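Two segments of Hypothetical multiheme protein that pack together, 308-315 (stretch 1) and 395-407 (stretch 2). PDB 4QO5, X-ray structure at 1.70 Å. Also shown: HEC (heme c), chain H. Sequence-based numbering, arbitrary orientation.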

# COMPACT_ATOMS: atom_id res chain seq x y z
N VAL A 308 -22.20 -9.13 -10.91
CA VAL A 308 -20.85 -9.67 -11.05
C VAL A 308 -20.77 -11.18 -10.82
O VAL A 308 -19.86 -11.83 -11.33
CB VAL A 308 -19.83 -8.95 -10.15
CG1 VAL A 308 -19.80 -7.47 -10.50
CG2 VAL A 308 -20.19 -9.14 -8.70
N ASP A 309 -21.72 -11.73 -10.05
CA ASP A 309 -21.76 -13.17 -9.78
C ASP A 309 -21.74 -14.01 -11.07
O ASP A 309 -21.19 -15.11 -11.09
CB ASP A 309 -23.05 -13.55 -9.02
CG ASP A 309 -23.30 -12.69 -7.79
OD1 ASP A 309 -24.44 -12.71 -7.29
OD2 ASP A 309 -22.36 -12.00 -7.33
N THR A 310 -22.37 -13.49 -12.12
CA THR A 310 -22.58 -14.26 -13.34
C THR A 310 -21.29 -14.66 -14.05
O THR A 310 -21.31 -15.52 -14.93
CB THR A 310 -23.50 -13.53 -14.34
OG1 THR A 310 -22.84 -12.35 -14.83
CG2 THR A 310 -24.80 -13.16 -13.69
N ARG A 311 -20.19 -14.03 -13.68
CA ARG A 311 -18.90 -14.33 -14.29
C ARG A 311 -18.03 -15.28 -13.48
O ARG A 311 -17.03 -15.79 -13.98
CB ARG A 311 -18.14 -13.03 -14.57
CG ARG A 311 -18.87 -12.17 -15.55
CD ARG A 311 -17.91 -11.42 -16.39
NE ARG A 311 -18.57 -10.57 -17.35
CZ ARG A 311 -17.94 -9.64 -18.04
NH1 ARG A 311 -16.63 -9.47 -17.84
NH2 ARG A 311 -18.60 -8.87 -18.89
N LEU A 312 -18.43 -15.54 -12.23
CA LEU A 312 -17.62 -16.33 -11.31
C LEU A 312 -18.07 -17.78 -11.25
O LEU A 312 -19.27 -18.07 -11.14
CB LEU A 312 -17.71 -15.71 -9.91
CG LEU A 312 -17.46 -14.20 -9.83
CD1 LEU A 312 -17.83 -13.67 -8.43
CD2 LEU A 312 -16.01 -13.86 -10.17
N TRP A 313 -17.12 -18.72 -11.32
CA TRP A 313 -17.49 -20.13 -11.22
C TRP A 313 -17.25 -20.68 -9.82
O TRP A 313 -17.90 -21.62 -9.38
CB TRP A 313 -16.77 -21.00 -12.27
CG TRP A 313 -15.24 -20.86 -12.35
CD1 TRP A 313 -14.30 -21.74 -11.86
CD2 TRP A 313 -14.49 -19.81 -13.00
NE1 TRP A 313 -13.03 -21.30 -12.15
CE2 TRP A 313 -13.12 -20.11 -12.84
CE3 TRP A 313 -14.85 -18.64 -13.68
CZ2 TRP A 313 -12.10 -19.29 -13.35
CZ3 TRP A 313 -13.84 -17.83 -14.19
CH2 TRP A 313 -12.48 -18.16 -14.02
N VAL A 314 -16.28 -20.10 -9.12
CA VAL A 314 -15.93 -20.61 -7.80
C VAL A 314 -15.72 -19.46 -6.82
O VAL A 314 -14.98 -18.52 -7.11
CB VAL A 314 -14.68 -21.51 -7.86
CG1 VAL A 314 -13.48 -20.75 -8.47
CG2 VAL A 314 -14.35 -22.08 -6.48
N ARG A 315 -16.38 -19.53 -5.67
CA ARG A 315 -16.23 -18.46 -4.67
C ARG A 315 -14.89 -18.61 -3.96
O ARG A 315 -14.68 -19.58 -3.23
CB ARG A 315 -17.37 -18.51 -3.65
CG ARG A 315 -17.38 -17.30 -2.68
CD ARG A 315 -18.31 -16.22 -3.20
NE ARG A 315 -18.22 -14.94 -2.49
CZ ARG A 315 -19.09 -14.53 -1.57
NH1 ARG A 315 -20.13 -15.29 -1.22
NH2 ARG A 315 -18.94 -13.34 -1.01
N GLU A 395 -22.41 -25.32 -15.40
CA GLU A 395 -22.42 -23.87 -15.31
C GLU A 395 -21.03 -23.32 -14.99
O GLU A 395 -20.62 -22.31 -15.55
CB GLU A 395 -23.45 -23.38 -14.28
CG GLU A 395 -23.55 -21.87 -14.16
CD GLU A 395 -24.07 -21.21 -15.43
OE1 GLU A 395 -24.78 -21.89 -16.22
OE2 GLU A 395 -23.77 -20.01 -15.65
N MET A 396 -20.30 -23.99 -14.11
CA MET A 396 -18.93 -23.56 -13.79
C MET A 396 -18.07 -23.57 -15.05
O MET A 396 -17.30 -22.65 -15.29
CB MET A 396 -18.29 -24.49 -12.77
CG MET A 396 -18.88 -24.36 -11.39
SD MET A 396 -18.29 -25.61 -10.23
CE MET A 396 -16.68 -24.93 -9.81
N ALA A 397 -18.23 -24.61 -15.87
CA ALA A 397 -17.41 -24.75 -17.06
C ALA A 397 -17.74 -23.65 -18.06
O ALA A 397 -16.84 -23.10 -18.69
CB ALA A 397 -17.58 -26.14 -17.68
N LYS A 398 -19.02 -23.33 -18.20
CA LYS A 398 -19.43 -22.21 -19.05
C LYS A 398 -18.83 -20.87 -18.61
O LYS A 398 -18.33 -20.09 -19.43
CB LYS A 398 -20.96 -22.09 -19.10
CG LYS A 398 -21.62 -23.15 -19.92
CD LYS A 398 -23.12 -22.94 -19.98
CE LYS A 398 -23.80 -24.15 -20.61
NZ LYS A 398 -25.28 -24.09 -20.49
N ARG A 399 -18.89 -20.58 -17.32
CA ARG A 399 -18.36 -19.32 -16.82
C ARG A 399 -16.86 -19.26 -16.97
O ARG A 399 -16.32 -18.23 -17.35
CB ARG A 399 -18.76 -19.10 -15.37
CG ARG A 399 -20.31 -19.05 -15.25
CD ARG A 399 -20.75 -18.80 -13.83
NE ARG A 399 -22.21 -18.69 -13.73
CZ ARG A 399 -22.85 -18.29 -12.64
NH1 ARG A 399 -24.18 -18.23 -12.64
NH2 ARG A 399 -22.17 -17.95 -11.56
N ARG A 400 -16.21 -20.38 -16.68
CA ARG A 400 -14.76 -20.44 -16.84
C ARG A 400 -14.36 -20.16 -18.29
O ARG A 400 -13.45 -19.37 -18.55
CB ARG A 400 -14.20 -21.78 -16.37
CG ARG A 400 -12.68 -21.77 -16.42
CD ARG A 400 -12.05 -23.14 -16.33
NE ARG A 400 -12.13 -23.70 -14.99
CZ ARG A 400 -11.17 -24.42 -14.41
NH1 ARG A 400 -10.04 -24.66 -15.05
NH2 ARG A 400 -11.35 -24.89 -13.19
N GLU A 401 -15.08 -20.77 -19.22
CA GLU A 401 -14.82 -20.58 -20.64
C GLU A 401 -15.05 -19.14 -21.10
O GLU A 401 -14.30 -18.61 -21.93
CB GLU A 401 -15.68 -21.54 -21.47
CG GLU A 401 -15.55 -21.37 -22.97
CD GLU A 401 -16.46 -22.33 -23.72
OE1 GLU A 401 -17.57 -21.91 -24.13
OE2 GLU A 401 -16.08 -23.51 -23.88
N GLN A 402 -16.08 -18.49 -20.56
CA GLN A 402 -16.29 -17.07 -20.86
C GLN A 402 -15.14 -16.20 -20.38
O GLN A 402 -14.76 -15.24 -21.06
CB GLN A 402 -17.60 -16.55 -20.26
CG GLN A 402 -17.63 -15.02 -20.15
CD GLN A 402 -17.92 -14.30 -21.47
OE1 GLN A 402 -19.09 -14.16 -21.86
NE2 GLN A 402 -16.87 -13.82 -22.15
N MET A 403 -14.58 -16.51 -19.22
CA MET A 403 -13.47 -15.71 -18.71
C MET A 403 -12.24 -15.92 -19.62
O MET A 403 -11.55 -14.96 -19.98
CB MET A 403 -13.13 -16.07 -17.26
CG MET A 403 -12.00 -15.22 -16.63
SD MET A 403 -12.50 -13.50 -16.33
CE MET A 403 -11.57 -12.65 -17.58
N VAL A 404 -11.98 -17.17 -19.99
CA VAL A 404 -10.85 -17.48 -20.86
C VAL A 404 -10.96 -16.73 -22.19
O VAL A 404 -9.97 -16.30 -22.76
CB VAL A 404 -10.70 -19.01 -21.03
CG1 VAL A 404 -9.67 -19.38 -22.12
CG2 VAL A 404 -10.33 -19.62 -19.68
N LYS A 405 -12.19 -16.54 -22.66
CA LYS A 405 -12.44 -15.79 -23.90
C LYS A 405 -11.98 -14.33 -23.76
O LYS A 405 -11.48 -13.73 -24.72
CB LYS A 405 -13.93 -15.88 -24.26
CG LYS A 405 -14.31 -15.31 -25.62
CD LYS A 405 -15.80 -15.54 -25.93
CE LYS A 405 -16.28 -14.63 -27.04
NZ LYS A 405 -17.71 -14.89 -27.39
N ILE A 406 -12.13 -13.75 -22.57
CA ILE A 406 -11.58 -12.43 -22.30
C ILE A 406 -10.06 -12.44 -22.35
O ILE A 406 -9.47 -11.62 -23.05
CB ILE A 406 -12.05 -11.85 -20.95
CG1 ILE A 406 -13.58 -11.69 -20.97
CG2 ILE A 406 -11.35 -10.52 -20.67
CD1 ILE A 406 -14.18 -11.20 -19.65
N CYS A 407 -9.41 -13.37 -21.64
CA CYS A 407 -7.95 -13.46 -21.66
C CYS A 407 -7.43 -13.61 -23.08
O CYS A 407 -6.34 -13.12 -23.40
CB CYS A 407 -7.42 -14.67 -20.88
SG CYS A 407 -8.30 -15.01 -19.38
FE HEC H . -10.76 -10.34 -10.24
CHA HEC H . -11.77 -13.27 -8.73
CHB HEC H . -12.38 -8.49 -7.87
CHC HEC H . -9.13 -7.58 -11.31
CHD HEC H . -9.94 -11.98 -13.04
NA HEC H . -11.87 -10.79 -8.64
C1A HEC H . -12.10 -12.06 -8.12
C2A HEC H . -12.74 -11.92 -6.84
C3A HEC H . -12.89 -10.61 -6.58
C4A HEC H . -12.37 -9.87 -7.71
CMA HEC H . -13.53 -9.95 -5.34
CAA HEC H . -13.13 -13.11 -5.94
CBA HEC H . -14.66 -13.30 -5.98
CGA HEC H . -14.91 -14.61 -5.28
O1A HEC H . -14.97 -14.63 -4.03
O2A HEC H . -15.00 -15.65 -5.99
NB HEC H . -10.83 -8.41 -9.73
C1B HEC H . -11.46 -7.87 -8.63
C2B HEC H . -10.89 -6.60 -8.35
C3B HEC H . -9.95 -6.42 -9.30
C4B HEC H . -9.92 -7.53 -10.19
CMB HEC H . -11.37 -5.73 -7.16
CAB HEC H . -8.91 -5.36 -9.60
CBB HEC H . -8.32 -4.72 -8.34
NC HEC H . -9.85 -9.81 -11.87
C1C HEC H . -9.12 -8.67 -12.13
C2C HEC H . -8.60 -8.73 -13.49
C3C HEC H . -8.60 -10.06 -13.76
C4C HEC H . -9.52 -10.69 -12.87
CMC HEC H . -7.51 -7.72 -13.90
CAC HEC H . -8.11 -10.90 -14.95
CBC HEC H . -6.88 -10.40 -15.73
ND HEC H . -10.85 -12.31 -10.80
C1D HEC H . -10.40 -12.77 -12.03
C2D HEC H . -10.54 -14.19 -12.08
C3D HEC H . -11.08 -14.60 -10.73
C4D HEC H . -11.26 -13.36 -9.99
CMD HEC H . -10.15 -15.11 -13.26
CAD HEC H . -11.46 -16.00 -10.25
CBD HEC H . -12.91 -16.17 -10.76
CGD HEC H . -13.65 -17.13 -9.87
O1D HEC H . -13.26 -17.26 -8.68
O2D HEC H . -14.64 -17.77 -10.33
O HOH W 1 -16.89 -15.67 -16.64

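Helix 395-407 packs against a short 3-10 segment (308-311) and the loop that leads from it into a strand at Val314, burying 571 Å² between the two stretches. The backbones come closest at Trp313 and Met396, whose CA atoms lie 4.5 Å apart; Arg311 and Arg399 follow at 5.6 Å between CA atoms. At the start of stretch 2, Glu395 makes no contact across the interface but takes the NE of Arg399 in a salt bridge (OE2 to NE, 2.8 Å), one turn along. Met396 lies beside Trp313, CB to CB at 3.8 Å, and its CE reaches to 4.4 Å from CB of Val314, an apolar contact.

Arg399 points toward stretch 1 and carries the one direct hydrogen bond between the stretches: NH2 donates to Leu312 O at 2.9 Å and 167°, nearly straight. Asp309 O is also 3.0 Å from Arg399 NH2, but the angle is poor for a hydrogen bond; that carbonyl accepts from Leu312 N, at 3.0 Å, within its own turn. Thr310 O lies over a face of the guanidinium. A water links the backbones, donating to Arg311 O and to Arg399 O, each at 2.7 Å.

Trp313, with the largest area covered, lays its indole against the helix. Arg400 CA sits over one face, 3.9 Å from the centroid of the six-membered ring, in a CH-pi contact; over the opposite face is heme c O2D, which accepts hydrogen bonds from Trp313 N (2.8 Å) and Val314 N (3.1 Å). The heme propionate thus helps hold the loop that presents the indole. Farther along, Met403 CB meets Trp313 CZ3 at 3.6 Å, while its CG approaches heme CMD at 3.8 Å. Ile406 CD1 touches Arg311 NH1 at 3.5 Å: Arg311 starts away from the helix, but its long side chain returns to it.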